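Local coordinates for protein putative glutathionylspermidine synthase (Methylobacillus flagellatus, PDB 3N6X) that is probably an ATP-grasp ligase of the circularly permuted type, named as a putative glutathionylspermidine synthase, though its substrates are not established, at residues Q201-N206 / Q240-E245. Sequence-based numbering, arbitrary orientation.
Sequences QVLLNN and QQMGIE
Gln201 and Leu204 of helix 199-209 meet the C-terminal end of helix 232-242, which finishes in a Schellman motif before the chain turns into strand 245-247. Gly243 is the C' residue of that motif; its positive phi (84°) is a conformation that glycine adopts readily.

Polar contact rests on one amide. The exposed Gln201 is long and flexible enough to reach across from its helix, and its NE2 donates to Met242 O at 3.1 Å, with a second, weak bond to Gln241 O at 3.4 Å. Both acceptors belong to the last two residues of the helix, past the carbonyls that the Schellman bonds use, and a side-chain amide suits such oxygens well. NE2 stands above the carbonyl plane of Met242, 46° out of it, while the oxygen lies near the amide plane of Gln201.

The other contacts are mainly apolar. Met242, present as selenomethionine, is buried, and its unbranched chain runs extended to SE (chi2 -175°), which lies 4.0 Å from Leu203 CD2; both side chains also touch Tyr274 of strand 268-275. Leu204 buries more of its surface here than Leu203: CB faces Met242 CG, and CD2 sits 3.4 Å from Met242 O, the same oxygen that accepts from Gln201 NE2. Beyond the glycine, Ile244 directs its side chain toward helix 199-209 and, with Leu204, packs on Val220 of strand 220-223, so the contact joins two helices beside one mixed sheet. The branched side chains of Leu204 and Ile244 run past one another in opposite senses, with Leu204 CD1 3.7 Å from Ile244 CG2.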
ATOM      1  N   GLN A 201      -7.688   0.470 -16.105  1.00 28.83           N
ATOM      2  CA  GLN A 201      -7.522  -0.185 -17.396  1.00 28.65           C
ATOM      3  C   GLN A 201      -6.149  -0.829 -17.537  1.00 31.39           C
ATOM      4  O   GLN A 201      -6.034  -1.880 -18.169  1.00 31.02           O
ATOM      5  CB  GLN A 201      -7.843   0.773 -18.559  1.00 29.60           C
ATOM      6  CG  GLN A 201      -9.344   1.058 -18.711  1.00 24.99           C
ATOM      7  CD  GLN A 201     -10.178  -0.191 -18.899  1.00 35.26           C
ATOM      8  OE1 GLN A 201      -9.892  -1.053 -19.738  1.00 33.12           O
ATOM      9  NE2 GLN A 201     -11.245  -0.295 -18.147  1.00 26.10           N
ATOM     10  N   VAL A 202      -5.116  -0.238 -16.901  1.00 27.76           N
ATOM     11  CA  VAL A 202      -3.775  -0.849 -16.838  1.00 27.44           C
ATOM     12  C   VAL A 202      -3.891  -2.142 -15.992  1.00 30.81           C
ATOM     13  O   VAL A 202      -3.407  -3.188 -16.403  1.00 30.92           O
ATOM     14  CB  VAL A 202      -2.701   0.126 -16.253  1.00 30.05           C
ATOM     15  CG1 VAL A 202      -1.366  -0.602 -16.000  1.00 29.00           C
ATOM     16  CG2 VAL A 202      -2.497   1.340 -17.167  1.00 29.21           C
ATOM     17  N   LEU A 203      -4.605  -2.074 -14.858  1.00 26.68           N
ATOM     18  CA  LEU A 203      -4.809  -3.251 -14.007  1.00 27.26           C
ATOM     19  C   LEU A 203      -5.608  -4.358 -14.730  1.00 30.86           C
ATOM     20  O   LEU A 203      -5.204  -5.517 -14.697  1.00 30.99           O
ATOM     21  CB  LEU A 203      -5.483  -2.856 -12.666  1.00 27.39           C
ATOM     22  CG  LEU A 203      -5.944  -4.029 -11.762  1.00 31.38           C
ATOM     23  CD1 LEU A 203      -4.765  -4.915 -11.366  1.00 29.10           C
ATOM     24  CD2 LEU A 203      -6.679  -3.506 -10.520  1.00 33.99           C
ATOM     25  N   LEU A 204      -6.712  -3.996 -15.412  1.00 27.38           N
ATOM     26  CA  LEU A 204      -7.499  -4.977 -16.161  1.00 26.71           C
ATOM     27  C   LEU A 204      -6.638  -5.673 -17.224  1.00 32.80           C
ATOM     28  O   LEU A 204      -6.696  -6.890 -17.359  1.00 33.69           O
ATOM     29  CB  LEU A 204      -8.738  -4.318 -16.804  1.00 26.26           C
ATOM     30  CG  LEU A 204      -9.585  -5.224 -17.732  1.00 29.75           C
ATOM     31  CD1 LEU A 204     -10.081  -6.484 -16.996  1.00 29.55           C
ATOM     32  CD2 LEU A 204     -10.733  -4.471 -18.319  1.00 30.01           C
ATOM     33  N   ASN A 205      -5.814  -4.910 -17.941  1.00 30.21           N
ATOM     34  CA  ASN A 205      -4.933  -5.470 -18.967  1.00 30.63           C
ATOM     35  C   ASN A 205      -3.907  -6.449 -18.369  1.00 33.94           C
ATOM     36  O   ASN A 205      -3.667  -7.511 -18.948  1.00 34.77           O
ATOM     37  CB  ASN A 205      -4.243  -4.361 -19.727  1.00 32.90           C
ATOM     38  CG  ASN A 205      -3.530  -4.849 -20.938  1.00 52.79           C
ATOM     39  OD1 ASN A 205      -4.144  -5.384 -21.870  1.00 43.93           O
ATOM     40  ND2 ASN A 205      -2.205  -4.734 -20.923  1.00 44.36           N
ATOM     41  N   ASN A 206      -3.356  -6.120 -17.189  1.00 29.58           N
ATOM     42  CA  ASN A 206      -2.438  -7.000 -16.470  1.00 29.05           C
ATOM     43  C   ASN A 206      -3.127  -8.281 -15.985  1.00 33.87           C
ATOM     44  O   ASN A 206      -2.489  -9.339 -15.968  1.00 34.90           O
ATOM     45  CB  ASN A 206      -1.795  -6.267 -15.286  1.00 27.09           C
ATOM     46  CG  ASN A 206      -0.637  -5.354 -15.651  1.00 40.00           C
ATOM     47  OD1 ASN A 206      -0.118  -4.624 -14.818  1.00 40.18           O
ATOM     48  ND2 ASN A 206      -0.237  -5.342 -16.901  1.00 29.87           N
ATOM     49  N   GLN A 240     -16.262  -1.210 -11.362  1.00 32.20           N
ATOM     50  CA  GLN A 240     -17.019  -0.338 -12.266  1.00 32.58           C
ATOM     51  C   GLN A 240     -16.051   0.402 -13.201  1.00 35.93           C
ATOM     52  O   GLN A 240     -16.243   0.376 -14.408  1.00 35.98           O
ATOM     53  CB  GLN A 240     -17.906   0.645 -11.464  1.00 34.09           C
ATOM     54  CG  GLN A 240     -18.903   1.435 -12.315  1.00 49.19           C
ATOM     55  CD  GLN A 240     -18.313   2.729 -12.832  1.00 79.52           C
ATOM     56  OE1 GLN A 240     -17.538   3.420 -12.142  1.00 76.27           O
ATOM     57  NE2 GLN A 240     -18.662   3.085 -14.064  1.00 73.49           N
ATOM     58  N   GLN A 241     -14.951   0.975 -12.644  1.00 32.78           N
ATOM     59  CA  GLN A 241     -13.909   1.652 -13.442  1.00 32.05           C
ATOM     60  C   GLN A 241     -13.277   0.701 -14.471  1.00 35.99           C
ATOM     61  O   GLN A 241     -12.900   1.123 -15.569  1.00 36.93           O
ATOM     62  CB  GLN A 241     -12.824   2.237 -12.526  1.00 32.87           C
ATOM     63  CG  GLN A 241     -13.230   3.523 -11.806  1.00 39.70           C
ATOM     64  CD  GLN A 241     -13.640   4.612 -12.768  1.00 53.34           C
ATOM     65  OE1 GLN A 241     -12.901   4.983 -13.696  1.00 46.16           O
ATOM     66  NE2 GLN A 241     -14.849   5.106 -12.604  1.00 49.02           N
HETATM   67  N   MSE A 242     -13.172  -0.575 -14.120  1.00 31.30           N
HETATM   68  CA  MSE A 242     -12.593  -1.582 -15.003  1.00 29.85           C
HETATM   69  C   MSE A 242     -13.613  -2.074 -16.037  1.00 32.23           C
HETATM   70  O   MSE A 242     -13.231  -2.474 -17.131  1.00 30.97           O
HETATM   71  CB  MSE A 242     -12.086  -2.773 -14.173  1.00 31.41           C
HETATM   72  CG  MSE A 242     -10.751  -2.519 -13.497  1.00 37.68           C
HETATM   73 SE   MSE A 242     -10.040  -4.117 -12.579  0.75 44.34          SE
HETATM   74  CE  MSE A 242     -10.947  -3.967 -11.037  1.00 38.77           C
ATOM     75  N   GLY A 243     -14.887  -2.118 -15.648  1.00 29.48           N
ATOM     76  CA  GLY A 243     -15.946  -2.652 -16.498  1.00 28.30           C
ATOM     77  C   GLY A 243     -16.058  -4.163 -16.389  1.00 33.15           C
ATOM     78  O   GLY A 243     -16.311  -4.843 -17.382  1.00 35.09           O
ATOM     79  N   ILE A 244     -15.816  -4.706 -15.187  1.00 28.38           N
ATOM     80  CA  ILE A 244     -15.914  -6.144 -14.926  1.00 28.28           C
ATOM     81  C   ILE A 244     -16.976  -6.417 -13.841  1.00 32.36           C
ATOM     82  O   ILE A 244     -17.318  -5.514 -13.068  1.00 31.39           O
ATOM     83  CB  ILE A 244     -14.534  -6.777 -14.554  1.00 30.97           C
ATOM     84  CG1 ILE A 244     -13.994  -6.231 -13.175  1.00 30.71           C
ATOM     85  CG2 ILE A 244     -13.526  -6.611 -15.702  1.00 30.07           C
ATOM     86  CD1 ILE A 244     -12.776  -6.949 -12.632  1.00 34.96           C
ATOM     87  N   GLU A 245     -17.480  -7.661 -13.778  1.00 29.06           N
ATOM     88  CA  GLU A 245     -18.500  -8.043 -12.791  1.00 28.61           C
ATOM     89  C   GLU A 245     -17.945  -8.045 -11.386  1.00 34.33           C
ATOM     90  O   GLU A 245     -16.821  -8.514 -11.162  1.00 34.28           O
ATOM     91  CB  GLU A 245     -19.083  -9.436 -13.112  1.00 29.42           C
ATOM     92  CG  GLU A 245     -19.909  -9.483 -14.383  1.00 38.59           C
ATOM     93  CD  GLU A 245     -21.191  -8.669 -14.366  1.00 60.46           C
ATOM     94  OE1 GLU A 245     -21.709  -8.373 -13.262  1.00 50.44           O
ATOM     95  OE2 GLU A 245     -21.691  -8.343 -15.467  1.00 61.27           O
TER